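Local structure of phosphothreonine lyase ospF (Shigella flexneri, 3I0U) at residues 78-83 against 143-148; 176-181 against 188-193; 37-42 against 93-98; 162-167 against 184-189. The protein probably acts as a type III effector lyase that eliminates the phosphate group from phosphothreonine in host proteins. One frame throughout, in Å; residues are numbered along the deposited sequence.

Overall arrangement
Contacts 1, 2 and 4 gather round neighbouring strands 80-84 and 187-191 of the antiparallel sheet. Contact 1 joins the first of these to the start of helix 147-166, and contact 4 joins the lead-in to the second to the end of that helix; their centres are about 20 Å apart. Contact 2 lays a loop along 187-191 and shares Ser188 and Tyr189 with contact 4. Asp80 OD1 of contact 1 probably takes a hydrogen bond from Tyr189 OH at 2.6 Å. Contact 3 is remote from contact 1, about 26 Å between centres. It meets contact 4, where Leu98 CG lies 3.8 Å from Leu164 CD1. An MPD molecule, probably from the crystallisation liquor, is hydrogen-bonded to Trp184 NE1.

Contact 1. Residues 78-83 against 143-148; sequences VGDKFH and SQYSAL
A side-chain hydrogen bond between Tyr145 and Asp80 joins the loop just before helix 147-166 to strand 80-84 of the antiparallel sheet. Tyr145 OH donates to Asp80 OD2 at 2.8 Å. The acceptor uses its anti lone pair, the one turned away from OD1. Asp80 OD2 lies at the edge of the tyrosine ring, near its plane, and is 3.3 Å from Tyr145 CE2. The two flat groups are still not coplanar: carboxylate and ring planes stand 53° apart. Asp80 CG is trans to its own carbonyl carbon (chi1 -69°), which turns the carboxylate out to meet the phenol. The other oxygen, OD1, is bonded by Tyr189 OH and by Asn191 ND2. Three donors therefore hold this buried carboxylate and fix its rotation.

Val78 adds an apolar part beside the polar bond. Its CG1 branch approaches the phenol end obliquely, 3.5 Å from Tyr145 OH. Its CG2 branch packs on the CB of Ser143, at 3.8 Å. The hydroxyl of Ser143 turns to Asp76. Between Val78 and Asp80 the chain turns a corner at Gly79, and both side chains still reach the hydroxyl of Tyr145.

Val136 of the next strand, Leu150 of the helix and the ring of Phe212 also pack around Tyr145. Directly after the tyrosine, Ser146 caps the helix through its OG to Leu149 N. The arrangement is that of a helix N-cap whose leading loop is tied by an aromatic residue to the sheet on which the helix packs.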
loop_
_atom_site.group_PDB
_atom_site.type_symbol
_atom_site.label_atom_id
_atom_site.label_comp_id
_atom_site.label_asym_id
_atom_site.label_seq_id
_atom_site.Cartn_x
_atom_site.Cartn_y
_atom_site.Cartn_z
ATOM N N VAL A 78 6.650 1.933 11.545
ATOM C CA VAL A 78 7.586 2.943 12.038
ATOM C C VAL A 78 7.383 4.282 11.288
ATOM O O VAL A 78 8.261 5.135 11.261
ATOM C CB VAL A 78 9.056 2.344 12.056
ATOM C CG1 VAL A 78 9.732 2.341 10.667
ATOM C CG2 VAL A 78 9.923 3.012 13.114
ATOM N N GLY A 79 6.195 4.452 10.694
ATOM C CA GLY A 79 5.792 5.704 10.034
ATOM C C GLY A 79 5.496 5.728 8.538
ATOM O O GLY A 79 4.909 6.683 8.069
ATOM N N ASP A 80 5.890 4.692 7.793
ATOM C CA ASP A 80 5.935 4.726 6.325
ATOM C C ASP A 80 4.700 4.132 5.698
ATOM O O ASP A 80 4.340 2.999 5.995
ATOM C CB ASP A 80 7.160 3.948 5.834
ATOM C CG ASP A 80 8.450 4.629 6.172
ATOM O OD1 ASP A 80 8.644 5.788 5.749
ATOM O OD2 ASP A 80 9.291 4.016 6.862
ATOM N N LYS A 81 4.075 4.889 4.798
ATOM C CA LYS A 81 2.806 4.492 4.178
ATOM C C LYS A 81 2.545 5.115 2.807
ATOM O O LYS A 81 3.075 6.180 2.489
ATOM C CB LYS A 81 1.621 4.769 5.119
ATOM C CG LYS A 81 1.286 6.229 5.305
ATOM C CD LYS A 81 0.132 6.379 6.308
ATOM C CE LYS A 81 -0.006 7.826 6.743
ATOM N NZ LYS A 81 -0.780 7.926 7.976
ATOM N N PHE A 82 1.679 4.458 2.030
ATOM C CA PHE A 82 1.255 4.928 0.743
ATOM C C PHE A 82 -0.246 5.074 0.696
ATOM O O PHE A 82 -0.975 4.304 1.318
ATOM C CB PHE A 82 1.610 3.908 -0.314
ATOM C CG PHE A 82 3.074 3.607 -0.404
ATOM C CD1 PHE A 82 3.899 4.399 -1.181
ATOM C CD2 PHE A 82 3.625 2.508 0.273
ATOM C CE1 PHE A 82 5.224 4.129 -1.254
ATOM C CE2 PHE A 82 4.957 2.232 0.210
ATOM C CZ PHE A 82 5.769 3.026 -0.546
ATOM N N HIS A 83 -0.713 6.026 -0.097
ATOM C CA HIS A 83 -2.119 6.154 -0.359
ATOM C C HIS A 83 -2.292 5.797 -1.814
ATOM O O HIS A 83 -1.349 5.955 -2.588
ATOM C CB HIS A 83 -2.583 7.585 -0.090
ATOM C CG HIS A 83 -2.435 8.011 1.340
ATOM N ND1 HIS A 83 -3.232 7.515 2.352
ATOM C CD2 HIS A 83 -1.596 8.898 1.928
ATOM C CE1 HIS A 83 -2.897 8.088 3.495
ATOM N NE2 HIS A 83 -1.899 8.921 3.264
ATOM N N SER A 143 13.895 -1.629 14.104
ATOM C CA SER A 143 12.811 -1.196 13.247
ATOM C C SER A 143 13.218 -0.938 11.768
ATOM O O SER A 143 12.692 -0.029 11.119
ATOM C CB SER A 143 12.136 0.028 13.877
ATOM O OG SER A 143 11.586 -0.319 15.161
ATOM N N GLN A 144 14.143 -1.749 11.239
ATOM C CA GLN A 144 14.716 -1.518 9.910
ATOM C C GLN A 144 14.050 -2.322 8.804
ATOM O O GLN A 144 13.257 -3.239 9.048
ATOM C CB GLN A 144 16.222 -1.765 9.909
ATOM C CG GLN A 144 17.011 -0.810 10.753
ATOM C CD GLN A 144 18.415 -0.655 10.219
ATOM O OE1 GLN A 144 19.368 -1.358 10.647
ATOM N NE2 GLN A 144 18.559 0.241 9.239
ATOM N N TYR A 145 14.391 -1.964 7.578
ATOM C CA TYR A 145 13.872 -2.639 6.417
ATOM C C TYR A 145 14.935 -3.446 5.723
ATOM O O TYR A 145 16.030 -2.953 5.506
ATOM C CB TYR A 145 13.355 -1.601 5.463
ATOM C CG TYR A 145 12.205 -0.818 6.016
ATOM C CD1 TYR A 145 11.013 -1.454 6.352
ATOM C CD2 TYR A 145 12.288 0.569 6.174
ATOM C CE1 TYR A 145 9.937 -0.740 6.833
ATOM C CE2 TYR A 145 11.203 1.302 6.646
ATOM C CZ TYR A 145 10.034 0.631 6.967
ATOM O OH TYR A 145 8.939 1.309 7.441
ATOM N N SER A 146 14.600 -4.681 5.358
ATOM C CA SER A 146 15.504 -5.490 4.572
ATOM C C SER A 146 15.402 -5.059 3.144
ATOM O O SER A 146 14.385 -4.534 2.730
ATOM C CB SER A 146 15.160 -6.961 4.692
ATOM O OG SER A 146 14.001 -7.240 3.973
ATOM N N ALA A 147 16.455 -5.312 2.382
ATOM C CA ALA A 147 16.477 -4.994 0.962
ATOM C C ALA A 147 15.388 -5.692 0.102
ATOM O O ALA A 147 14.941 -5.129 -0.894
ATOM C CB ALA A 147 17.833 -5.256 0.414
ATOM N N LEU A 148 14.978 -6.897 0.504
ATOM C CA LEU A 148 14.046 -7.706 -0.259
ATOM C C LEU A 148 12.712 -7.112 -0.061
ATOM O O LEU A 148 11.950 -6.970 -1.041
ATOM C CB LEU A 148 13.948 -9.131 0.266
ATOM C CG LEU A 148 13.723 -10.339 -0.657
ATOM C CD1 LEU A 148 13.074 -11.423 0.144
ATOM C CD2 LEU A 148 12.930 -10.096 -1.924
#

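Contact 2. Residues 176-181 against 188-193; sequences ASDVRP and SYRNEL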
loop_
_atom_site.group_PDB
_atom_site.type_symbol
_atom_site.label_atom_id
_atom_site.label_comp_id
_atom_site.label_asym_id
_atom_site.label_seq_id
_atom_site.Cartn_x
_atom_site.Cartn_y
_atom_site.Cartn_z
ATOM N N ALA A 176 -2.375 16.775 -0.003
ATOM C CA ALA A 176 -1.324 17.789 -0.027
ATOM C C ALA A 176 -0.084 17.382 0.758
ATOM O O ALA A 176 1.022 17.749 0.369
ATOM C CB ALA A 176 -1.853 19.115 0.500
ATOM N N SER A 177 -0.300 16.625 1.841
ATOM C CA SER A 177 0.744 16.068 2.720
ATOM C C SER A 177 1.709 15.107 1.991
ATOM O O SER A 177 2.847 14.968 2.364
ATOM C CB SER A 177 0.072 15.302 3.881
ATOM O OG SER A 177 -0.530 14.053 3.448
ATOM N N ASP A 178 1.228 14.422 0.966
ATOM C CA ASP A 178 1.976 13.363 0.353
ATOM C C ASP A 178 2.962 13.843 -0.691
ATOM O O ASP A 178 2.823 14.944 -1.231
ATOM C CB ASP A 178 1.015 12.389 -0.300
ATOM C CG ASP A 178 0.307 11.520 0.694
ATOM O OD1 ASP A 178 0.224 11.918 1.880
ATOM O OD2 ASP A 178 -0.157 10.438 0.269
ATOM N N VAL A 179 3.967 13.002 -0.958
ATOM C CA VAL A 179 4.878 13.188 -2.098
ATOM C C VAL A 179 4.770 12.024 -3.076
ATOM O O VAL A 179 4.427 10.897 -2.702
ATOM C CB VAL A 179 6.385 13.440 -1.691
ATOM C CG1 VAL A 179 6.516 14.693 -0.844
ATOM C CG2 VAL A 179 7.030 12.240 -0.981
ATOM N N ARG A 180 5.040 12.319 -4.335
ATOM C CA ARG A 180 5.049 11.315 -5.387
ATOM C C ARG A 180 5.945 11.803 -6.503
ATOM O O ARG A 180 6.054 13.008 -6.727
ATOM C CB ARG A 180 3.642 11.019 -5.931
ATOM C CG ARG A 180 2.731 12.216 -6.138
ATOM C CD ARG A 180 1.364 11.797 -6.781
ATOM N NE ARG A 180 1.519 11.771 -8.230
ATOM C CZ ARG A 180 1.405 12.845 -9.028
ATOM N NH1 ARG A 180 1.616 12.743 -10.348
ATOM N NH2 ARG A 180 1.063 14.026 -8.523
ATOM N N PRO A 181 6.592 10.866 -7.219
ATOM C CA PRO A 181 7.233 11.274 -8.458
ATOM C C PRO A 181 6.185 11.425 -9.551
ATOM O O PRO A 181 5.015 10.977 -9.395
ATOM C CB PRO A 181 8.159 10.106 -8.761
ATOM C CG PRO A 181 7.443 8.936 -8.222
ATOM C CD PRO A 181 6.783 9.427 -6.964
ATOM N N SER A 188 0.799 7.654 -3.768
ATOM C CA SER A 188 1.568 8.738 -3.162
ATOM C C SER A 188 2.093 8.323 -1.799
ATOM O O SER A 188 1.590 7.380 -1.225
ATOM C CB SER A 188 0.779 10.038 -3.108
ATOM O OG SER A 188 -0.364 9.888 -2.309
ATOM N N TYR A 189 3.124 9.001 -1.305
ATOM C CA TYR A 189 3.796 8.581 -0.089
ATOM C C TYR A 189 3.715 9.597 1.054
ATOM O O TYR A 189 3.839 10.813 0.833
ATOM C CB TYR A 189 5.272 8.273 -0.389
ATOM C CG TYR A 189 6.165 8.151 0.840
ATOM C CD1 TYR A 189 6.155 6.996 1.639
ATOM C CD2 TYR A 189 7.026 9.209 1.207
ATOM C CE1 TYR A 189 6.990 6.895 2.784
ATOM C CE2 TYR A 189 7.858 9.123 2.346
ATOM C CZ TYR A 189 7.838 7.969 3.120
ATOM O OH TYR A 189 8.652 7.920 4.219
ATOM N N ARG A 190 3.597 9.066 2.271
ATOM C CA ARG A 190 3.699 9.855 3.472
ATOM C C ARG A 190 4.451 9.114 4.596
ATOM O O ARG A 190 4.269 7.910 4.777
ATOM C CB ARG A 190 2.282 10.249 3.912
ATOM C CG ARG A 190 2.193 10.751 5.295
ATOM C CD ARG A 190 1.153 11.878 5.530
ATOM N NE ARG A 190 1.911 12.529 6.562
ATOM C CZ ARG A 190 1.513 13.205 7.621
ATOM N NH1 ARG A 190 2.457 13.553 8.465
ATOM N NH2 ARG A 190 0.267 13.584 7.819
ATOM N N ASN A 191 5.309 9.843 5.325
ATOM C CA ASN A 191 5.725 9.457 6.670
ATOM C C ASN A 191 5.024 10.298 7.773
ATOM O O ASN A 191 5.241 11.517 7.868
ATOM C CB ASN A 191 7.232 9.569 6.808
ATOM C CG ASN A 191 7.756 8.930 8.087
ATOM O OD1 ASN A 191 7.547 9.457 9.196
ATOM N ND2 ASN A 191 8.453 7.802 7.943
ATOM N N GLU A 192 4.217 9.637 8.610
ATOM C CA GLU A 192 3.577 10.267 9.777
ATOM C C GLU A 192 4.498 10.999 10.737
ATOM O O GLU A 192 4.164 12.105 11.133
ATOM C CB GLU A 192 2.801 9.263 10.610
ATOM C CG GLU A 192 2.073 8.212 9.834
ATOM C CD GLU A 192 1.187 7.364 10.730
ATOM O OE1 GLU A 192 0.317 6.629 10.181
ATOM O OE2 GLU A 192 1.375 7.439 11.980
ATOM N N LEU A 193 5.624 10.406 11.136
ATOM C CA LEU A 193 6.540 11.083 12.088
ATOM C C LEU A 193 6.975 12.467 11.610
ATOM O O LEU A 193 6.997 13.404 12.399
ATOM C CB LEU A 193 7.781 10.242 12.399
ATOM C CG LEU A 193 7.628 8.739 12.632
ATOM C CD1 LEU A 193 8.994 8.117 12.779
ATOM C CD2 LEU A 193 6.762 8.453 13.853
#
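An isolated antiparallel bridge, Val179 with Tyr189, lays the loop before strand 187-191 against that strand, the outermost on its side of the sheet. It is a hydrogen-bonded pair. Val179 N donates to Tyr189 O at 2.8 Å. In return Tyr189 N donates to Val179 O at 2.7 Å. Both bonds are fairly straight, with N-H...O angles of 164° and 161°. The CA of Asp178 adds a C-H...O contact to the same Tyr189 O.

The side chains form two groups. Those of the bridge pair, Val179 and Tyr189, lie side by side and point the same way, with Val179 CG2 in the plane of the ring, 3.7 Å from Tyr189 CD2. Tyr189 CG is trans to its backbone N (chi1 166°), which lays the ring alongside Val179. Tyr213 of helix 211-217 meets this ring, its hydroxyl end being held by Asp80.

In the other group, Asp178 meets Ser177, Ser188 and Arg190. Ser177 OG donates to Asp178 OD1 at 2.8 Å, from the anti side and somewhat out of the carboxylate plane. Ser188 OG is modelled as donating to Asp178 OD2, but the place of that oxygen is doubtful. Arg190 passes its aliphatic chain across the carboxylate at about a right angle, with CB 3.3 Å from Asp178 OD1. Arg190 CD rests 3.4 Å from Ser177 OG. The charged ends do not touch: Arg190 NE is 5.0 Å from Asp178 OD1. Arg180 leads away to Trp184 O and to the ring of Tyr174. This is a beta bridge at a sheet edge, where a loop with no regular strand pairs briefly with the border strand.

Contact 3. Residues 37-42 against 93-98; sequences PTYSDI and LAFQIL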
loop_
_atom_site.group_PDB
_atom_site.type_symbol
_atom_site.label_atom_id
_atom_site.label_comp_id
_atom_site.label_asym_id
_atom_site.label_seq_id
_atom_site.Cartn_x
_atom_site.Cartn_y
_atom_site.Cartn_z
ATOM N N PRO A 37 -12.982 -11.147 -2.104
ATOM C CA PRO A 37 -14.266 -10.572 -1.880
ATOM C C PRO A 37 -14.448 -9.365 -2.778
ATOM O O PRO A 37 -13.470 -8.690 -3.149
ATOM C CB PRO A 37 -14.178 -10.130 -0.425
ATOM C CG PRO A 37 -12.772 -9.823 -0.235
ATOM C CD PRO A 37 -12.072 -10.880 -0.983
ATOM N N THR A 38 -15.708 -9.093 -3.091
ATOM C CA THR A 38 -16.066 -7.934 -3.888
ATOM C C THR A 38 -16.032 -6.734 -2.929
ATOM O O THR A 38 -15.992 -6.938 -1.703
ATOM C CB THR A 38 -17.469 -8.138 -4.462
ATOM O OG1 THR A 38 -18.393 -8.091 -3.381
ATOM C CG2 THR A 38 -17.594 -9.499 -5.134
ATOM N N TYR A 39 -16.061 -5.513 -3.475
ATOM C CA TYR A 39 -16.310 -4.305 -2.665
ATOM C C TYR A 39 -17.495 -4.360 -1.700
ATOM O O TYR A 39 -17.319 -4.047 -0.513
ATOM C CB TYR A 39 -16.472 -3.056 -3.507
ATOM C CG TYR A 39 -16.384 -1.798 -2.673
ATOM C CD1 TYR A 39 -15.188 -1.469 -2.006
ATOM C CD2 TYR A 39 -17.476 -0.938 -2.548
ATOM C CE1 TYR A 39 -15.063 -0.336 -1.272
ATOM C CE2 TYR A 39 -17.373 0.224 -1.786
ATOM C CZ TYR A 39 -16.143 0.502 -1.147
ATOM O OH TYR A 39 -15.973 1.635 -0.390
ATOM N N SER A 40 -18.676 -4.753 -2.170
ATOM C CA SER A 40 -19.796 -4.807 -1.242
ATOM C C SER A 40 -19.602 -5.874 -0.156
ATOM O O SER A 40 -20.051 -5.670 0.970
ATOM C CB SER A 40 -21.175 -4.891 -1.919
ATOM O OG SER A 40 -21.400 -6.156 -2.479
ATOM N N ASP A 41 -18.919 -6.975 -0.465
ATOM C CA ASP A 41 -18.633 -7.987 0.556
ATOM C C ASP A 41 -17.800 -7.433 1.710
ATOM O O ASP A 41 -18.151 -7.672 2.863
ATOM C CB ASP A 41 -17.933 -9.221 -0.010
ATOM C CG ASP A 41 -18.782 -9.991 -0.997
ATOM O OD1 ASP A 41 -20.026 -9.986 -0.889
ATOM O OD2 ASP A 41 -18.183 -10.610 -1.906
ATOM N N ILE A 42 -16.724 -6.687 1.414
ATOM C CA ILE A 42 -15.910 -6.074 2.472
ATOM C C ILE A 42 -16.647 -4.952 3.213
ATOM O O ILE A 42 -16.317 -4.656 4.369
ATOM C CB ILE A 42 -14.512 -5.605 2.001
ATOM C CG1 ILE A 42 -14.590 -4.476 0.968
ATOM C CG2 ILE A 42 -13.718 -6.754 1.402
ATOM C CD1 ILE A 42 -13.315 -3.731 0.826
ATOM N N LEU A 93 -14.736 -0.120 -8.415
ATOM C CA LEU A 93 -14.098 -0.722 -9.580
ATOM C C LEU A 93 -12.621 -0.938 -9.351
ATOM O O LEU A 93 -12.140 -2.032 -9.567
ATOM C CB LEU A 93 -14.289 0.133 -10.823
ATOM C CG LEU A 93 -14.015 -0.563 -12.130
ATOM C CD1 LEU A 93 -15.079 -1.677 -12.365
ATOM C CD2 LEU A 93 -14.122 0.553 -13.125
ATOM N N ALA A 94 -11.939 0.102 -8.876
ATOM C CA ALA A 94 -10.528 0.060 -8.612
ATOM C C ALA A 94 -10.174 -0.951 -7.545
ATOM O O ALA A 94 -9.131 -1.516 -7.585
ATOM C CB ALA A 94 -10.040 1.431 -8.205
ATOM N N PHE A 95 -11.051 -1.153 -6.575
ATOM C CA PHE A 95 -10.837 -2.182 -5.601
ATOM C C PHE A 95 -10.890 -3.540 -6.277
ATOM O O PHE A 95 -10.081 -4.389 -5.996
ATOM C CB PHE A 95 -11.851 -2.099 -4.450
ATOM C CG PHE A 95 -11.821 -3.302 -3.554
ATOM C CD1 PHE A 95 -10.829 -3.425 -2.592
ATOM C CD2 PHE A 95 -12.751 -4.343 -3.707
ATOM C CE1 PHE A 95 -10.773 -4.552 -1.780
ATOM C CE2 PHE A 95 -12.711 -5.480 -2.933
ATOM C CZ PHE A 95 -11.755 -5.601 -1.964
ATOM N N GLN A 96 -11.850 -3.750 -7.161
ATOM C CA GLN A 96 -11.974 -5.055 -7.811
ATOM C C GLN A 96 -10.754 -5.353 -8.651
ATOM O O GLN A 96 -10.240 -6.475 -8.635
ATOM C CB GLN A 96 -13.257 -5.142 -8.650
ATOM C CG GLN A 96 -13.284 -6.305 -9.653
ATOM C CD GLN A 96 -14.700 -6.627 -10.133
ATOM O OE1 GLN A 96 -15.338 -5.838 -10.877
ATOM N NE2 GLN A 96 -15.230 -7.795 -9.684
ATOM N N ILE A 97 -10.274 -4.326 -9.327
ATOM C CA ILE A 97 -9.060 -4.425 -10.085
ATOM C C ILE A 97 -7.822 -4.716 -9.212
ATOM O O ILE A 97 -6.964 -5.526 -9.589
ATOM C CB ILE A 97 -8.896 -3.161 -10.949
ATOM C CG1 ILE A 97 -9.892 -3.227 -12.119
ATOM C CG2 ILE A 97 -7.387 -2.915 -11.386
ATOM C CD1 ILE A 97 -10.099 -1.930 -12.724
ATOM N N LEU A 98 -7.764 -4.102 -8.045
ATOM C CA LEU A 98 -6.632 -4.251 -7.141
ATOM C C LEU A 98 -6.727 -5.386 -6.100
ATOM O O LEU A 98 -5.720 -5.712 -5.461
ATOM C CB LEU A 98 -6.305 -2.925 -6.448
ATOM C CG LEU A 98 -5.868 -1.794 -7.401
ATOM C CD1 LEU A 98 -5.464 -0.559 -6.657
ATOM C CD2 LEU A 98 -4.743 -2.228 -8.330
#
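With CG trans to the backbone N in both Phe95 (chi1 169°) and Tyr39 (chi1 -166°), the two rings come together between helix 91-102 and the start of helix 39-44. The tyrosine turns its edge to the face of the phenylalanine in an offset edge-to-face pair. The ring centroids are 6.0 Å apart and the planes stand at 60°. The touching corner is Tyr39 CD1, 4.1 Å from Phe95 CG. Lower on the same side chain, Tyr39 CB lies 3.9 Å from Phe95 CD2.

Ile42, on the same helix turn, points head-on at Phe95. Its CD1 sits over the same ring face that Tyr39 meets, displaced toward the rim, in a CH-pi contact 4.0 Å from the Phe95 centroid. Another neighbour is at the ring edge: Pro37 O lies near the ring plane, 3.3 Å from Phe95 CE2. Phe95 is thus met by two side chains and by the backbone that leads into the short helix.

That backbone is held in shape by its own cap. Asp41 N donates to Thr38 OG1 at 3.2 Å. Thr38 N donates back to Asp41 OD2 at 3.1 Å, reaching the carboxylate from above its plane. The two bonds form a capping box and fix the first turn that presents Tyr39 and Ile42.

The Tyr39 hydroxyl bonds to Thr115 O and Met117 N. Trp112 and Ile114 of strand 111-115 touch Phe95, and Ile114 also touches Tyr39 and Ile42. The arrangement is a capping-box helix start joined to a second helix by an aromatic pair, both packed on one strand of the sheet.

Contact 4. Residues 162-167 against 184-189; sequences SNLLRS and WKYVSY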
loop_
_atom_site.group_PDB
_atom_site.type_symbol
_atom_site.label_atom_id
_atom_site.label_comp_id
_atom_site.label_asym_id
_atom_site.label_seq_id
_atom_site.Cartn_x
_atom_site.Cartn_y
_atom_site.Cartn_z
ATOM N N SER A 162 0.452 0.025 -12.713
ATOM C CA SER A 162 0.302 -0.584 -14.011
ATOM C C SER A 162 -1.111 -1.152 -14.234
ATOM O O SER A 162 -1.679 -1.047 -15.303
ATOM C CB SER A 162 1.340 -1.685 -14.104
ATOM O OG SER A 162 1.043 -2.557 -15.141
ATOM N N ASN A 163 -1.680 -1.751 -13.207
ATOM C CA ASN A 163 -2.997 -2.336 -13.336
ATOM C C ASN A 163 -4.087 -1.293 -13.426
ATOM O O ASN A 163 -5.061 -1.482 -14.154
ATOM C CB ASN A 163 -3.298 -3.253 -12.156
ATOM C CG ASN A 163 -2.795 -4.653 -12.367
ATOM O OD1 ASN A 163 -1.647 -4.972 -12.085
ATOM N ND2 ASN A 163 -3.641 -5.493 -12.861
ATOM N N LEU A 164 -3.942 -0.203 -12.674
ATOM C CA LEU A 164 -4.890 0.907 -12.733
ATOM C C LEU A 164 -4.814 1.616 -14.046
ATOM O O LEU A 164 -5.832 1.880 -14.642
ATOM C CB LEU A 164 -4.593 1.901 -11.638
ATOM C CG LEU A 164 -5.354 1.951 -10.314
ATOM C CD1 LEU A 164 -6.373 0.811 -10.093
ATOM C CD2 LEU A 164 -4.366 2.074 -9.203
ATOM N N LEU A 165 -3.597 1.891 -14.516
ATOM C CA LEU A 165 -3.420 2.625 -15.773
ATOM C C LEU A 165 -3.983 1.847 -16.963
ATOM O O LEU A 165 -4.585 2.406 -17.876
ATOM C CB LEU A 165 -1.945 3.038 -15.969
ATOM C CG LEU A 165 -1.511 3.710 -17.285
ATOM C CD1 LEU A 165 -2.244 5.067 -17.424
ATOM C CD2 LEU A 165 0.016 3.876 -17.398
ATOM N N ARG A 166 -3.851 0.539 -16.928
ATOM C CA ARG A 166 -4.199 -0.203 -18.093
ATOM C C ARG A 166 -5.657 -0.566 -18.148
ATOM O O ARG A 166 -6.201 -0.883 -19.178
ATOM C CB ARG A 166 -3.197 -1.330 -18.320
ATOM C CG ARG A 166 -1.751 -0.682 -18.630
ATOM C CD ARG A 166 -0.564 -1.641 -18.593
ATOM N NE ARG A 166 -0.626 -2.564 -17.449
ATOM C CZ ARG A 166 -0.642 -3.911 -17.512
ATOM N NH1 ARG A 166 -0.555 -4.555 -18.689
ATOM N NH2 ARG A 166 -0.720 -4.616 -16.362
ATOM N N SER A 167 -6.331 -0.439 -17.029
ATOM C CA SER A 167 -7.792 -0.429 -17.059
ATOM C C SER A 167 -8.353 0.994 -17.180
ATOM O O SER A 167 -9.562 1.186 -17.087
ATOM C CB SER A 167 -8.381 -1.121 -15.840
ATOM O OG SER A 167 -7.744 -2.380 -15.579
ATOM N N TRP A 184 4.188 8.403 -10.927
ATOM C CA TRP A 184 3.091 7.760 -10.204
ATOM C C TRP A 184 1.864 8.559 -10.468
ATOM O O TRP A 184 1.842 9.774 -10.249
ATOM C CB TRP A 184 3.304 7.663 -8.718
ATOM C CG TRP A 184 4.453 6.856 -8.278
ATOM C CD1 TRP A 184 5.322 6.095 -9.059
ATOM C CD2 TRP A 184 4.882 6.689 -6.935
ATOM N NE1 TRP A 184 6.267 5.507 -8.273
ATOM C CE2 TRP A 184 6.031 5.848 -6.964
ATOM C CE3 TRP A 184 4.431 7.192 -5.700
ATOM C CZ2 TRP A 184 6.728 5.490 -5.799
ATOM C CZ3 TRP A 184 5.132 6.849 -4.544
ATOM C CH2 TRP A 184 6.267 6.001 -4.604
ATOM N N LYS A 185 0.841 7.873 -10.971
ATOM C CA LYS A 185 -0.412 8.527 -11.327
ATOM C C LYS A 185 -1.491 8.328 -10.265
ATOM O O LYS A 185 -2.404 9.147 -10.147
ATOM C CB LYS A 185 -0.851 8.155 -12.746
ATOM C CG LYS A 185 0.063 8.835 -13.831
ATOM C CD LYS A 185 -0.258 8.502 -15.331
ATOM C CE LYS A 185 -1.691 9.023 -15.771
ATOM N NZ LYS A 185 -1.770 9.453 -17.216
ATOM N N TYR A 186 -1.334 7.288 -9.447
ATOM C CA TYR A 186 -2.333 6.925 -8.448
ATOM C C TYR A 186 -1.728 6.869 -7.039
ATOM O O TYR A 186 -2.379 7.258 -6.070
ATOM C CB TYR A 186 -2.957 5.571 -8.791
ATOM C CG TYR A 186 -3.477 5.458 -10.203
ATOM C CD1 TYR A 186 -4.772 5.830 -10.503
ATOM C CD2 TYR A 186 -2.653 4.972 -11.256
ATOM C CE1 TYR A 186 -5.261 5.746 -11.787
ATOM C CE2 TYR A 186 -3.133 4.891 -12.551
ATOM C CZ TYR A 186 -4.449 5.264 -12.809
ATOM O OH TYR A 186 -4.951 5.168 -14.084
ATOM N N VAL A 187 -0.481 6.402 -6.925
ATOM C CA VAL A 187 0.153 6.172 -5.616
ATOM C C VAL A 187 0.843 7.439 -5.081
ATOM O O VAL A 187 1.358 8.242 -5.859
ATOM C CB VAL A 187 1.086 4.912 -5.694
ATOM C CG1 VAL A 187 1.829 4.594 -4.373
ATOM C CG2 VAL A 187 0.265 3.721 -6.090
ATOM N N SER A 188 0.799 7.654 -3.768
ATOM C CA SER A 188 1.568 8.738 -3.162
ATOM C C SER A 188 2.093 8.323 -1.799
ATOM O O SER A 188 1.590 7.380 -1.225
ATOM C CB SER A 188 0.779 10.038 -3.108
ATOM O OG SER A 188 -0.364 9.888 -2.309
ATOM N N TYR A 189 3.124 9.001 -1.305
ATOM C CA TYR A 189 3.796 8.581 -0.089
ATOM C C TYR A 189 3.715 9.597 1.054
ATOM O O TYR A 189 3.839 10.813 0.833
ATOM C CB TYR A 189 5.272 8.273 -0.389
ATOM C CG TYR A 189 6.165 8.151 0.840
ATOM C CD1 TYR A 189 6.155 6.996 1.639
ATOM C CD2 TYR A 189 7.026 9.209 1.207
ATOM C CE1 TYR A 189 6.990 6.895 2.784
ATOM C CE2 TYR A 189 7.858 9.123 2.346
ATOM C CZ TYR A 189 7.838 7.969 3.120
ATOM O OH TYR A 189 8.652 7.920 4.219
#
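Ser162 O is gripped twice by Arg166 in the last turn of helix 147-166, the turn whose Leu164 packs on Tyr186. Arg166 NE donates to Ser162 O at 2.8 Å, from well above the carbonyl plane. Arg166 N reaches Ser162 O from the opposite face at 3.1 Å. The motif is a helix packed on an antiparallel sheet, here at the point where the chain enters edge strand 187-191.

Tyr186 carries the contact. Its CG is trans to its carbonyl carbon (chi1 -51°), and the ring extends over the helix end. Leu164 CB sits above the centre of one ring face in a CH-pi contact, 3.5 Å from the Tyr186 centroid and 15° off the ring normal. Leu165 adds its CB near the phenol end, 4.1 Å from Tyr186 CE2. The hydroxyl bonds to Ile169 O in the chain after the helix.

Glu161 takes the backbone N of Lys185, Tyr186 and Val187 on its carboxylate, so the lead-in is also held by polar bonds to this helix. Leu164 also packs on Ile97 and Leu98 of helix 91-102. Leu164 CD2 lies over the inner end of the tyrosine ring, 3.6 Å from Tyr186 CG.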